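Long-range contacts in membrane-associated protein VP24 (Marburg virus - Musoke, Kenya, 1980, PDB 4OR8), which may act as a minor matrix protein that takes part in assembling the viral nucleocapsid and in virion budding: residues B[98-103]-B[232-237]; B[107-112]-B[137-142]; B[115-120]-B[132-137]; B[198-203]-B[213-218]. All blocks are in the same frame, centred on the assembly; numbering follows the deposited sequence.

Interaction 1 of 4, residues B[98-103]-B[232-237]; sequences KSTIIE and SVVFGL
Ser-99 to Ile-102 pair in parallel with Val-233 to Gly-236, so that the short strand 100-101 forms one outer strand of the five-stranded mixed sheet of VP24. This is the parallel join of that sheet, its other neighbouring strands being antiparallel. The two backbones splay by 35°, yet three hydrogen bonds hold them in register. Thr-100 reaches both flanks of its partner Val-234: its N donates to Val-233 O (3.0 Å), and its O receives Phe-235 N (3.2 Å). Phe-235 O in turn accepts Ile-102 N at 3.0 Å, from a donor that stands well above the carbonyl plane.

Side chains alternate between the faces. On one, Phe-235 has CG between its backbone N and carbonyl carbon (chi1 70°), and the far end of the ring meets Ile-101, with CZ 3.6 Å from Ile-101 CG1. Met-68, Leu-71 and His-72 of helix 68-73 pack on the same isoleucine. Ser-99 OG approaches the ring edge near its plane, 3.7 Å from Phe-235 CE1; the hydroxyl is itself hydrogen-bonded to Leu-93 O and Asn-96 O, just before the strand, and to Lys-75 NZ, from the loop after helix 68-73. The other face carries Thr-100 and Val-234, which touch through Thr-100 OG1 and Val-234 CG1. Just beyond, where the chain approaches helix 104-115, Ile-102 lies across Val-234 at about a right angle, its CG2 branch 4.0 Å from Val-234 CB.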
loop_
_atom_site.group_PDB
_atom_site.type_symbol
_atom_site.label_atom_id
_atom_site.label_comp_id
_atom_site.label_asym_id
_atom_site.label_seq_id
_atom_site.Cartn_x
_atom_site.Cartn_y
_atom_site.Cartn_z
ATOM N N LYS B 98 -17.703 18.290 -10.129
ATOM C CA LYS B 98 -18.708 18.258 -9.069
ATOM C C LYS B 98 -18.438 17.206 -7.993
ATOM O O LYS B 98 -18.931 17.323 -6.871
ATOM C CB LYS B 98 -20.109 18.061 -9.655
ATOM C CG LYS B 98 -20.847 19.358 -9.941
ATOM C CD LYS B 98 -22.304 19.096 -10.290
ATOM C CE LYS B 98 -23.088 20.394 -10.410
ATOM N NZ LYS B 98 -23.072 21.175 -9.141
ATOM N N SER B 99 -17.664 16.181 -8.332
ATOM C CA SER B 99 -17.324 15.147 -7.360
ATOM C C SER B 99 -16.386 15.717 -6.305
ATOM O O SER B 99 -15.523 16.541 -6.611
ATOM C CB SER B 99 -16.676 13.946 -8.046
ATOM O OG SER B 99 -15.363 14.254 -8.478
ATOM N N THR B 100 -16.559 15.281 -5.062
ATOM C CA THR B 100 -15.754 15.798 -3.961
ATOM C C THR B 100 -14.934 14.713 -3.268
ATOM O O THR B 100 -15.391 13.587 -3.082
ATOM C CB THR B 100 -16.622 16.534 -2.917
ATOM O OG1 THR B 100 -17.522 15.610 -2.293
ATOM C CG2 THR B 100 -17.418 17.650 -3.581
ATOM N N ILE B 101 -13.717 15.071 -2.884
ATOM C CA ILE B 101 -12.808 14.142 -2.232
ATOM C C ILE B 101 -13.007 14.150 -0.727
ATOM O O ILE B 101 -13.082 15.208 -0.108
ATOM C CB ILE B 101 -11.351 14.504 -2.543
ATOM C CG1 ILE B 101 -11.131 14.517 -4.055
ATOM C CG2 ILE B 101 -10.398 13.534 -1.858
ATOM C CD1 ILE B 101 -9.781 15.022 -4.467
ATOM N N ILE B 102 -13.094 12.963 -0.136
ATOM C CA ILE B 102 -13.243 12.849 1.307
ATOM C C ILE B 102 -11.959 12.331 1.932
ATOM O O ILE B 102 -11.157 11.675 1.268
ATOM C CB ILE B 102 -14.417 11.930 1.687
ATOM C CG1 ILE B 102 -14.233 10.543 1.069
ATOM C CG2 ILE B 102 -15.737 12.544 1.237
ATOM C CD1 ILE B 102 -15.336 9.568 1.410
ATOM N N GLU B 103 -11.767 12.639 3.209
ATOM C CA GLU B 103 -10.596 12.188 3.948
ATOM C C GLU B 103 -10.554 10.669 3.987
ATOM O O GLU B 103 -11.598 10.017 3.960
ATOM C CB GLU B 103 -10.611 12.744 5.375
ATOM C CG GLU B 103 -10.344 14.237 5.473
ATOM C CD GLU B 103 -11.513 15.072 4.990
ATOM O OE1 GLU B 103 -12.669 14.612 5.120
ATOM O OE2 GLU B 103 -11.276 16.183 4.470
ATOM N N SER B 232 -24.998 12.950 -6.323
ATOM C CA SER B 232 -23.754 13.362 -5.685
ATOM C C SER B 232 -22.708 12.249 -5.738
ATOM O O SER B 232 -23.038 11.069 -5.630
ATOM C CB SER B 232 -24.017 13.774 -4.237
ATOM O OG SER B 232 -22.803 13.995 -3.544
ATOM N N VAL B 233 -21.449 12.630 -5.911
ATOM C CA VAL B 233 -20.360 11.663 -5.983
ATOM C C VAL B 233 -19.199 12.057 -5.076
ATOM O O VAL B 233 -18.628 13.138 -5.216
ATOM C CB VAL B 233 -19.837 11.501 -7.424
ATOM C CG1 VAL B 233 -18.579 10.654 -7.438
ATOM C CG2 VAL B 233 -20.909 10.885 -8.314
ATOM N N VAL B 234 -18.860 11.179 -4.140
ATOM C CA VAL B 234 -17.698 11.387 -3.290
ATOM C C VAL B 234 -16.760 10.204 -3.438
ATOM O O VAL B 234 -17.184 9.115 -3.823
ATOM C CB VAL B 234 -18.081 11.544 -1.803
ATOM C CG1 VAL B 234 -18.966 12.761 -1.608
ATOM C CG2 VAL B 234 -18.767 10.289 -1.289
ATOM N N PHE B 235 -15.485 10.419 -3.142
ATOM C CA PHE B 235 -14.512 9.338 -3.189
ATOM C C PHE B 235 -13.279 9.649 -2.356
ATOM O O PHE B 235 -12.907 10.809 -2.182
ATOM C CB PHE B 235 -14.117 9.010 -4.632
ATOM C CG PHE B 235 -13.290 10.072 -5.298
ATOM C CD1 PHE B 235 -13.891 11.179 -5.873
ATOM C CD2 PHE B 235 -11.910 9.955 -5.364
ATOM C CE1 PHE B 235 -13.133 12.154 -6.490
ATOM C CE2 PHE B 235 -11.143 10.930 -5.982
ATOM C CZ PHE B 235 -11.757 12.030 -6.546
ATOM N N GLY B 236 -12.655 8.597 -1.838
ATOM C CA GLY B 236 -11.438 8.730 -1.065
ATOM C C GLY B 236 -10.525 7.551 -1.321
ATOM O O GLY B 236 -10.889 6.621 -2.036
ATOM N N LEU B 237 -9.336 7.585 -0.731
ATOM C CA LEU B 237 -8.358 6.532 -0.942
ATOM C C LEU B 237 -7.873 5.967 0.384
ATOM O O LEU B 237 -7.279 6.682 1.191
ATOM C CB LEU B 237 -7.173 7.070 -1.745
ATOM C CG LEU B 237 -6.035 6.095 -2.046
ATOM C CD1 LEU B 237 -6.538 4.937 -2.888
ATOM C CD2 LEU B 237 -4.890 6.809 -2.746
#

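Interaction 2 of 4, residues B[107-112]-B[137-142]; sequences ALRILL and SEWLLL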
loop_
_atom_site.group_PDB
_atom_site.type_symbol
_atom_site.label_atom_id
_atom_site.label_comp_id
_atom_site.label_asym_id
_atom_site.label_seq_id
_atom_site.Cartn_x
_atom_site.Cartn_y
_atom_site.Cartn_z
ATOM N N ALA B 107 -13.325 7.455 4.328
ATOM C CA ALA B 107 -13.404 6.396 3.332
ATOM C C ALA B 107 -13.284 5.036 4.005
ATOM O O ALA B 107 -13.897 4.063 3.570
ATOM C CB ALA B 107 -12.320 6.573 2.280
ATOM N N LEU B 108 -12.485 4.972 5.066
ATOM C CA LEU B 108 -12.361 3.751 5.846
ATOM C C LEU B 108 -13.681 3.460 6.535
ATOM O O LEU B 108 -14.114 2.311 6.613
ATOM C CB LEU B 108 -11.256 3.879 6.896
ATOM C CG LEU B 108 -11.137 2.676 7.837
ATOM C CD1 LEU B 108 -10.659 1.452 7.081
ATOM C CD2 LEU B 108 -10.222 2.973 9.004
ATOM N N ARG B 109 -14.312 4.517 7.036
ATOM C CA ARG B 109 -15.592 4.400 7.721
ATOM C C ARG B 109 -16.624 3.798 6.781
ATOM O O ARG B 109 -17.379 2.907 7.162
ATOM C CB ARG B 109 -16.049 5.774 8.205
ATOM C CG ARG B 109 -17.255 5.762 9.126
ATOM C CD ARG B 109 -17.674 7.190 9.460
ATOM N NE ARG B 109 -18.967 7.258 10.135
ATOM C CZ ARG B 109 -19.123 7.501 11.430
ATOM N NH1 ARG B 109 -18.066 7.708 12.204
ATOM N NH2 ARG B 109 -20.342 7.542 11.952
ATOM N N ILE B 110 -16.636 4.289 5.547
ATOM C CA ILE B 110 -17.518 3.777 4.507
ATOM C C ILE B 110 -17.223 2.308 4.226
ATOM O O ILE B 110 -18.134 1.493 4.086
ATOM C CB ILE B 110 -17.362 4.593 3.208
ATOM C CG1 ILE B 110 -17.932 6.000 3.400
ATOM C CG2 ILE B 110 -18.048 3.902 2.043
ATOM C CD1 ILE B 110 -17.813 6.878 2.177
ATOM N N LEU B 111 -15.939 1.980 4.159
ATOM C CA LEU B 111 -15.500 0.622 3.873
ATOM C C LEU B 111 -15.967 -0.322 4.980
ATOM O O LEU B 111 -16.419 -1.437 4.714
ATOM C CB LEU B 111 -13.978 0.592 3.725
ATOM C CG LEU B 111 -13.322 -0.586 3.002
ATOM C CD1 LEU B 111 -11.962 -0.168 2.470
ATOM C CD2 LEU B 111 -13.178 -1.776 3.933
ATOM N N LEU B 112 -15.871 0.137 6.222
ATOM C CA LEU B 112 -16.320 -0.655 7.360
ATOM C C LEU B 112 -17.825 -0.892 7.318
ATOM O O LEU B 112 -18.300 -1.970 7.674
ATOM C CB LEU B 112 -15.918 0.008 8.678
ATOM C CG LEU B 112 -14.503 -0.314 9.154
ATOM C CD1 LEU B 112 -14.176 0.434 10.430
ATOM C CD2 LEU B 112 -14.364 -1.807 9.369
ATOM N N SER B 137 -24.136 -0.453 10.727
ATOM C CA SER B 137 -23.750 -0.289 9.334
ATOM C C SER B 137 -24.279 1.019 8.755
ATOM O O SER B 137 -23.547 1.741 8.078
ATOM C CB SER B 137 -24.237 -1.474 8.502
ATOM O OG SER B 137 -23.795 -1.356 7.163
ATOM N N GLU B 138 -25.548 1.320 9.023
ATOM C CA GLU B 138 -26.154 2.556 8.542
ATOM C C GLU B 138 -25.470 3.765 9.160
ATOM O O GLU B 138 -25.264 4.779 8.496
ATOM C CB GLU B 138 -27.654 2.590 8.845
ATOM C CG GLU B 138 -28.494 1.716 7.930
ATOM C CD GLU B 138 -29.987 1.841 8.199
ATOM O OE1 GLU B 138 -30.367 2.417 9.242
ATOM O OE2 GLU B 138 -30.781 1.360 7.362
ATOM N N TRP B 139 -25.118 3.643 10.434
ATOM C CA TRP B 139 -24.434 4.710 11.155
ATOM C C TRP B 139 -23.066 5.012 10.550
ATOM O O TRP B 139 -22.659 6.171 10.457
ATOM C CB TRP B 139 -24.299 4.344 12.635
ATOM C CG TRP B 139 -23.275 5.147 13.366
ATOM C CD1 TRP B 139 -23.277 6.496 13.557
ATOM C CD2 TRP B 139 -22.102 4.650 14.021
ATOM N NE1 TRP B 139 -22.172 6.872 14.283
ATOM C CE2 TRP B 139 -21.435 5.756 14.581
ATOM C CE3 TRP B 139 -21.549 3.376 14.183
ATOM C CZ2 TRP B 139 -20.245 5.631 15.290
ATOM C CZ3 TRP B 139 -20.367 3.251 14.894
ATOM C CH2 TRP B 139 -19.728 4.372 15.437
ATOM N N LEU B 140 -22.360 3.968 10.129
ATOM C CA LEU B 140 -21.037 4.146 9.544
ATOM C C LEU B 140 -21.106 4.722 8.131
ATOM O O LEU B 140 -20.251 5.511 7.735
ATOM C CB LEU B 140 -20.268 2.826 9.547
ATOM C CG LEU B 140 -19.872 2.299 10.928
ATOM C CD1 LEU B 140 -19.458 0.842 10.848
ATOM C CD2 LEU B 140 -18.753 3.144 11.509
ATOM N N LEU B 141 -22.129 4.335 7.379
ATOM C CA LEU B 141 -22.250 4.764 5.989
ATOM C C LEU B 141 -22.840 6.163 5.837
ATOM O O LEU B 141 -22.430 6.920 4.958
ATOM C CB LEU B 141 -23.091 3.764 5.189
ATOM C CG LEU B 141 -22.486 2.381 4.945
ATOM C CD1 LEU B 141 -23.508 1.454 4.316
ATOM C CD2 LEU B 141 -21.256 2.490 4.066
ATOM N N LEU B 142 -23.800 6.506 6.689
ATOM C CA LEU B 142 -24.551 7.748 6.520
ATOM C C LEU B 142 -24.120 8.881 7.453
ATOM O O LEU B 142 -24.402 10.048 7.185
ATOM C CB LEU B 142 -26.049 7.485 6.684
ATOM C CG LEU B 142 -26.671 6.476 5.719
ATOM C CD1 LEU B 142 -28.141 6.278 6.040
ATOM C CD2 LEU B 142 -26.491 6.932 4.283
#
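Helix segments 107-112 and 137-142 pass each other nearly antiparallel, with 151° between their N-to-C directions and axes 7.7 Å apart at closest approach. The backbones come nearest at Ile-110 and Leu-141, whose CA atoms are 5.1 Å apart, and Arg-109 faces Leu-140 one position away. Arg-109 extends its chain from CG to NE, with CG anti to the backbone N (chi1 -171°), and carries its guanidinium over to the last turn of the partner helix. There NH2 donates to Trp-139 O at 3.1 Å from well above the carbonyl plane, while NE makes a weak bond to Leu-140 O at 3.2 Å.

The same NH2 stands over one face of the Trp-139 indole, offset toward the rim. The arrangement is a cation-pi contact, with Arg-109 CZ 4.5 Å from the centroid of the five-membered ring, and the guanidinium is turned 76° from the ring plane. Thr-145 holds both partners, its O accepting from Arg-109 NH2 and its OG1 bonding Trp-139 NE1; a second cation-pi contact joins the arginine to Trp-43.

Helices 104-115 and 127-142 are consecutive in the chain and form an antiparallel helical hairpin. The buried positive charge near the C-terminal end of the second helix would probably interact favourably with the helix dipole. Beside this polar cluster Leu-140 CD2 rests against Arg-109 CG (3.8 Å). Toward the sheet, Leu-141 crosses Ile-110 at about a right angle, its CD2 branch 4.0 Å from Ile-110 CG2.

Interaction 3 of 4, residues B[115-120]-B[132-137]; sequences ALKDQE and IVHMLS
The hydroxyl of Ser-137, hydrogen-bonded to Gly-113 O near the end of the preceding helix, also lies against the aliphatic part of Lys-117: OG is 3.2 Å from Lys-117 CG and 3.5 Å from Lys-117 CD. The lysine follows helix 104-115 in a type I beta turn that runs from Ala-115 to Asp-118, and its chain bends at chi2 and chi3 (-58° and -66°). Its ammonium ends at the edge of the His-134 ring and in the ring plane, with NZ 3.3 Å from CD2 of that histidine.

Leu-116 supplies the apolar half of the contact, pointing toward the helix 127-142. Its CD2 branch touches Leu-136 CB at 3.7 Å, and its CB lies 3.9 Å from Val-133 CG1. The contact joins the start of the loop that links the two helices of the hairpin to the second helix, with Leu-125 from the same loop packing on Val-133.

Lys-117 NZ and His-134 NE2 are 4.4 Å apart without bonding; the nearby ammonium would probably disfavour a protonated imidazole.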
loop_
_atom_site.group_PDB
_atom_site.type_symbol
_atom_site.label_atom_id
_atom_site.label_comp_id
_atom_site.label_asym_id
_atom_site.label_seq_id
_atom_site.Cartn_x
_atom_site.Cartn_y
_atom_site.Cartn_z
ATOM N N ALA B 115 -18.401 -3.736 5.064
ATOM C CA ALA B 115 -17.942 -4.989 5.663
ATOM C C ALA B 115 -18.980 -5.568 6.617
ATOM O O ALA B 115 -19.181 -6.781 6.669
ATOM C CB ALA B 115 -16.631 -4.775 6.387
ATOM N N LEU B 116 -19.641 -4.697 7.370
ATOM C CA LEU B 116 -20.680 -5.134 8.298
ATOM C C LEU B 116 -21.872 -5.779 7.594
ATOM O O LEU B 116 -22.671 -6.469 8.230
ATOM C CB LEU B 116 -21.165 -3.970 9.165
ATOM C CG LEU B 116 -20.508 -3.737 10.527
ATOM C CD1 LEU B 116 -19.000 -3.635 10.408
ATOM C CD2 LEU B 116 -21.075 -2.481 11.163
ATOM N N LYS B 117 -22.003 -5.552 6.290
ATOM C CA LYS B 117 -23.114 -6.142 5.549
ATOM C C LYS B 117 -22.671 -7.362 4.746
ATOM O O LYS B 117 -23.446 -7.884 3.951
ATOM C CB LYS B 117 -23.805 -5.122 4.635
ATOM C CG LYS B 117 -24.399 -3.922 5.365
ATOM C CD LYS B 117 -25.424 -4.336 6.415
ATOM C CE LYS B 117 -26.657 -4.954 5.768
ATOM N NZ LYS B 117 -27.651 -5.408 6.782
ATOM N N ASP B 118 -21.439 -7.822 4.968
ATOM C CA ASP B 118 -20.922 -9.010 4.280
ATOM C C ASP B 118 -21.802 -10.231 4.555
ATOM O O ASP B 118 -22.154 -10.506 5.701
ATOM C CB ASP B 118 -19.467 -9.302 4.680
ATOM C CG ASP B 118 -18.773 -10.264 3.714
ATOM O OD1 ASP B 118 -18.724 -9.958 2.501
ATOM O OD2 ASP B 118 -18.279 -11.325 4.156
ATOM N N GLN B 119 -22.152 -10.959 3.498
ATOM C CA GLN B 119 -23.054 -12.108 3.602
ATOM C C GLN B 119 -22.486 -13.246 4.450
ATOM O O GLN B 119 -23.230 -14.020 5.053
ATOM C CB GLN B 119 -23.432 -12.632 2.209
ATOM C CG GLN B 119 -22.259 -13.167 1.381
ATOM C CD GLN B 119 -21.397 -12.064 0.775
ATOM O OE1 GLN B 119 -21.876 -10.959 0.504
ATOM N NE2 GLN B 119 -20.118 -12.361 0.563
ATOM N N GLU B 120 -21.164 -13.340 4.491
ATOM C CA GLU B 120 -20.502 -14.408 5.219
ATOM C C GLU B 120 -20.492 -14.098 6.710
ATOM O O GLU B 120 -20.377 -14.997 7.541
ATOM C CB GLU B 120 -19.076 -14.588 4.702
ATOM C CG GLU B 120 -18.427 -15.902 5.095
ATOM C CD GLU B 120 -17.143 -16.158 4.331
ATOM O OE1 GLU B 120 -16.729 -15.268 3.557
ATOM O OE2 GLU B 120 -16.554 -17.247 4.502
ATOM N N ILE B 132 -28.881 -5.173 15.030
ATOM C CA ILE B 132 -27.974 -4.202 15.628
ATOM C C ILE B 132 -26.863 -3.861 14.641
ATOM O O ILE B 132 -26.562 -2.687 14.411
ATOM C CB ILE B 132 -27.367 -4.725 16.941
ATOM C CG1 ILE B 132 -28.425 -4.727 18.045
ATOM C CG2 ILE B 132 -26.180 -3.877 17.360
ATOM C CD1 ILE B 132 -27.918 -5.227 19.383
ATOM N N VAL B 133 -26.271 -4.896 14.052
ATOM C CA VAL B 133 -25.238 -4.724 13.036
ATOM C C VAL B 133 -25.757 -3.860 11.888
ATOM O O VAL B 133 -25.024 -3.050 11.319
ATOM C CB VAL B 133 -24.741 -6.084 12.498
ATOM C CG1 VAL B 133 -23.827 -5.896 11.297
ATOM C CG2 VAL B 133 -24.021 -6.856 13.594
ATOM N N HIS B 134 -27.036 -4.020 11.569
ATOM C CA HIS B 134 -27.664 -3.214 10.533
ATOM C C HIS B 134 -27.676 -1.737 10.915
ATOM O O HIS B 134 -27.364 -0.872 10.097
ATOM C CB HIS B 134 -29.086 -3.698 10.264
ATOM C CG HIS B 134 -29.771 -2.962 9.159
ATOM N ND1 HIS B 134 -30.808 -2.081 9.381
ATOM C CD2 HIS B 134 -29.567 -2.973 7.820
ATOM C CE1 HIS B 134 -31.215 -1.583 8.228
ATOM N NE2 HIS B 134 -30.478 -2.107 7.264
ATOM N N MET B 135 -28.036 -1.455 12.163
ATOM C CA MET B 135 -28.021 -0.090 12.671
ATOM C C MET B 135 -26.609 0.483 12.642
ATOM O O MET B 135 -26.411 1.626 12.233
ATOM C CB MET B 135 -28.581 -0.036 14.096
ATOM C CG MET B 135 -30.097 -0.112 14.177
ATOM S SD MET B 135 -30.718 -0.033 15.871
ATOM C CE MET B 135 -30.461 -1.716 16.421
ATOM N N LEU B 136 -25.635 -0.314 13.077
ATOM C CA LEU B 136 -24.234 0.104 13.068
ATOM C C LEU B 136 -23.780 0.424 11.656
ATOM O O LEU B 136 -23.130 1.439 11.412
ATOM C CB LEU B 136 -23.337 -0.985 13.659
ATOM C CG LEU B 136 -23.473 -1.244 15.159
ATOM C CD1 LEU B 136 -22.567 -2.388 15.597
ATOM C CD2 LEU B 136 -23.168 0.017 15.949
ATOM N N SER B 137 -24.136 -0.453 10.727
ATOM C CA SER B 137 -23.750 -0.289 9.334
ATOM C C SER B 137 -24.279 1.019 8.755
ATOM O O SER B 137 -23.547 1.741 8.078
ATOM C CB SER B 137 -24.237 -1.474 8.502
ATOM O OG SER B 137 -23.795 -1.356 7.163
#

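Interaction 4 of 4, residues B[198-203]-B[213-218]; sequences TGQQII and VEVRRI
Gln-201 and Arg-216 face each other as a hydrogen-bonded antiparallel pair. Arg-216 N donates almost straight to Gln-201 O (2.8 Å), in the carbonyl plane, and Gln-201 N returns a weak bond to Arg-216 O. Two residues on, Ile-203 N and Glu-214 O form an equally straight bond of 2.8 Å, answered by Glu-214 N to Ile-203 O at 2.9 Å. Between them Ile-202 and Val-215 make a non-hydrogen-bonded pair, their side chains side by side with Ile-202 CG1 4.1 Å from Val-215 CG2.

On the face bearing Gln-201 and Arg-216, the two side chains run alongside each other, and Gln-201 OE1 lies 3.4 Å from Arg-216 CD. The arginine is extended from CG to NE and forms a salt bridge with Glu-214, NE to OE2 at 2.9 Å. Strands 201-206 and 210-221 are the two arms of a beta hairpin within the mixed sheet. At its open end Gln-200 lies beside Arg-217 (CB to CB 3.7 Å), with Gln-200 OE1 at the guanidinium edge and in its plane.

Farther out, Val-215 and Ile-202 turn toward the helices, meeting Ile-110 and Leu-141 respectively. The opposite face reaches the second subunit: Glu-214 OE1 is hydrogen-bonded to Tyr-22 OH of that chain, whose Arg-21 packs on Ile-203 and places a like charge near Arg-216.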
loop_
_atom_site.group_PDB
_atom_site.type_symbol
_atom_site.label_atom_id
_atom_site.label_comp_id
_atom_site.label_asym_id
_atom_site.label_seq_id
_atom_site.Cartn_x
_atom_site.Cartn_y
_atom_site.Cartn_z
ATOM N N THR B 198 -28.575 1.164 1.454
ATOM C CA THR B 198 -29.382 2.299 1.911
ATOM C C THR B 198 -29.485 3.447 0.905
ATOM O O THR B 198 -29.396 4.617 1.276
ATOM C CB THR B 198 -28.887 2.848 3.265
ATOM O OG1 THR B 198 -27.595 3.446 3.102
ATOM C CG2 THR B 198 -28.805 1.732 4.294
ATOM N N GLY B 199 -29.669 3.106 -0.366
ATOM C CA GLY B 199 -29.905 4.102 -1.394
ATOM C C GLY B 199 -28.668 4.830 -1.890
ATOM O O GLY B 199 -28.746 5.997 -2.279
ATOM N N GLN B 200 -27.524 4.152 -1.880
ATOM C CA GLN B 200 -26.314 4.728 -2.455
ATOM C C GLN B 200 -25.327 3.682 -2.967
ATOM O O GLN B 200 -24.885 2.804 -2.222
ATOM C CB GLN B 200 -25.640 5.703 -1.482
ATOM C CG GLN B 200 -25.332 5.151 -0.102
ATOM C CD GLN B 200 -24.848 6.238 0.841
ATOM O OE1 GLN B 200 -25.561 7.205 1.107
ATOM N NE2 GLN B 200 -23.626 6.093 1.336
ATOM N N GLN B 201 -24.989 3.788 -4.249
ATOM C CA GLN B 201 -24.100 2.833 -4.895
ATOM C C GLN B 201 -22.657 3.014 -4.435
ATOM O O GLN B 201 -22.065 4.074 -4.623
ATOM C CB GLN B 201 -24.178 2.977 -6.413
ATOM C CG GLN B 201 -23.598 1.792 -7.163
ATOM C CD GLN B 201 -23.467 2.048 -8.650
ATOM O OE1 GLN B 201 -23.035 3.122 -9.073
ATOM N NE2 GLN B 201 -23.841 1.059 -9.454
ATOM N N ILE B 202 -22.094 1.970 -3.839
ATOM C CA ILE B 202 -20.724 2.021 -3.342
ATOM C C ILE B 202 -19.810 1.108 -4.154
ATOM O O ILE B 202 -20.127 -0.059 -4.377
ATOM C CB ILE B 202 -20.658 1.625 -1.858
ATOM C CG1 ILE B 202 -21.595 2.508 -1.034
ATOM C CG2 ILE B 202 -19.231 1.720 -1.339
ATOM C CD1 ILE B 202 -21.626 2.158 0.435
ATOM N N ILE B 203 -18.677 1.648 -4.597
ATOM C CA ILE B 203 -17.716 0.888 -5.387
ATOM C C ILE B 203 -16.299 0.977 -4.824
ATOM O O ILE B 203 -15.740 2.064 -4.688
ATOM C CB ILE B 203 -17.701 1.351 -6.854
ATOM C CG1 ILE B 203 -19.010 0.964 -7.546
ATOM C CG2 ILE B 203 -16.523 0.739 -7.590
ATOM C CD1 ILE B 203 -19.846 2.138 -7.995
ATOM N N VAL B 213 -12.205 4.164 -2.647
ATOM C CA VAL B 213 -13.576 3.994 -2.185
ATOM C C VAL B 213 -14.467 5.088 -2.758
ATOM O O VAL B 213 -14.287 6.268 -2.462
ATOM C CB VAL B 213 -13.665 4.010 -0.652
ATOM C CG1 VAL B 213 -15.115 3.938 -0.206
ATOM C CG2 VAL B 213 -12.861 2.858 -0.063
ATOM N N GLU B 214 -15.432 4.682 -3.575
ATOM C CA GLU B 214 -16.282 5.618 -4.300
ATOM C C GLU B 214 -17.757 5.432 -3.949
ATOM O O GLU B 214 -18.262 4.311 -3.932
ATOM C CB GLU B 214 -16.074 5.424 -5.802
ATOM C CG GLU B 214 -17.187 5.970 -6.665
ATOM C CD GLU B 214 -17.040 5.562 -8.118
ATOM O OE1 GLU B 214 -16.081 4.825 -8.437
ATOM O OE2 GLU B 214 -17.884 5.978 -8.940
ATOM N N VAL B 215 -18.446 6.535 -3.672
ATOM C CA VAL B 215 -19.869 6.479 -3.346
ATOM C C VAL B 215 -20.714 7.403 -4.223
ATOM O O VAL B 215 -20.463 8.607 -4.296
ATOM C CB VAL B 215 -20.127 6.841 -1.870
ATOM C CG1 VAL B 215 -21.619 6.791 -1.563
ATOM C CG2 VAL B 215 -19.361 5.911 -0.952
ATOM N N ARG B 216 -21.716 6.836 -4.887
ATOM C CA ARG B 216 -22.666 7.632 -5.657
ATOM C C ARG B 216 -24.003 7.673 -4.929
ATOM O O ARG B 216 -24.706 6.668 -4.842
ATOM C CB ARG B 216 -22.840 7.060 -7.062
ATOM C CG ARG B 216 -21.553 7.006 -7.872
ATOM C CD ARG B 216 -21.770 6.310 -9.203
ATOM N NE ARG B 216 -20.548 6.242 -10.000
ATOM C CZ ARG B 216 -20.473 5.680 -11.203
ATOM N NH1 ARG B 216 -21.551 5.135 -11.754
ATOM N NH2 ARG B 216 -19.320 5.661 -11.858
ATOM N N ARG B 217 -24.342 8.841 -4.395
ATOM C CA ARG B 217 -25.540 8.985 -3.579
ATOM C C ARG B 217 -26.466 10.078 -4.104
ATOM O O ARG B 217 -26.209 10.684 -5.145
ATOM C CB ARG B 217 -25.152 9.296 -2.134
ATOM C CG ARG B 217 -24.412 10.612 -1.968
ATOM C CD ARG B 217 -24.370 11.040 -0.511
ATOM N NE ARG B 217 -23.517 10.176 0.301
ATOM C CZ ARG B 217 -22.346 10.548 0.807
ATOM N NH1 ARG B 217 -21.888 11.775 0.590
ATOM N NH2 ARG B 217 -21.636 9.698 1.538
ATOM N N ILE B 218 -27.549 10.317 -3.376
ATOM C CA ILE B 218 -28.451 11.418 -3.683
ATOM C C ILE B 218 -28.474 12.393 -2.521
ATOM O O ILE B 218 -28.856 12.038 -1.407
ATOM C CB ILE B 218 -29.880 10.929 -3.963
ATOM C CG1 ILE B 218 -29.913 10.106 -5.250
ATOM C CG2 ILE B 218 -30.830 12.109 -4.071
ATOM C CD1 ILE B 218 -31.291 9.621 -5.625
#

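Overall arrangement
Interactions 1 and 4 belong to the same sheet, where strands 228-239 and 210-221 are neighbours; Gly-236 O and Val-213 N, 2.9 Å apart, probably bond across the join. The helix pair of interaction 2 packs on this sheet: Ile-110 CD1 lies 3.7 Å from Ile-102 CD1 of interaction 1 and 3.6 Å from Val-215 CG2 of interaction 4, while Leu-141 CD2 touches Ile-202 CD1. Interaction 3 continues the hairpin toward its loop, sharing Ser-137 with interaction 2 and meeting it through Leu-116 CD2 and Leu-140 CD1. It lies farthest from interaction 1, about 23 Å between centres, and does not touch interaction 4.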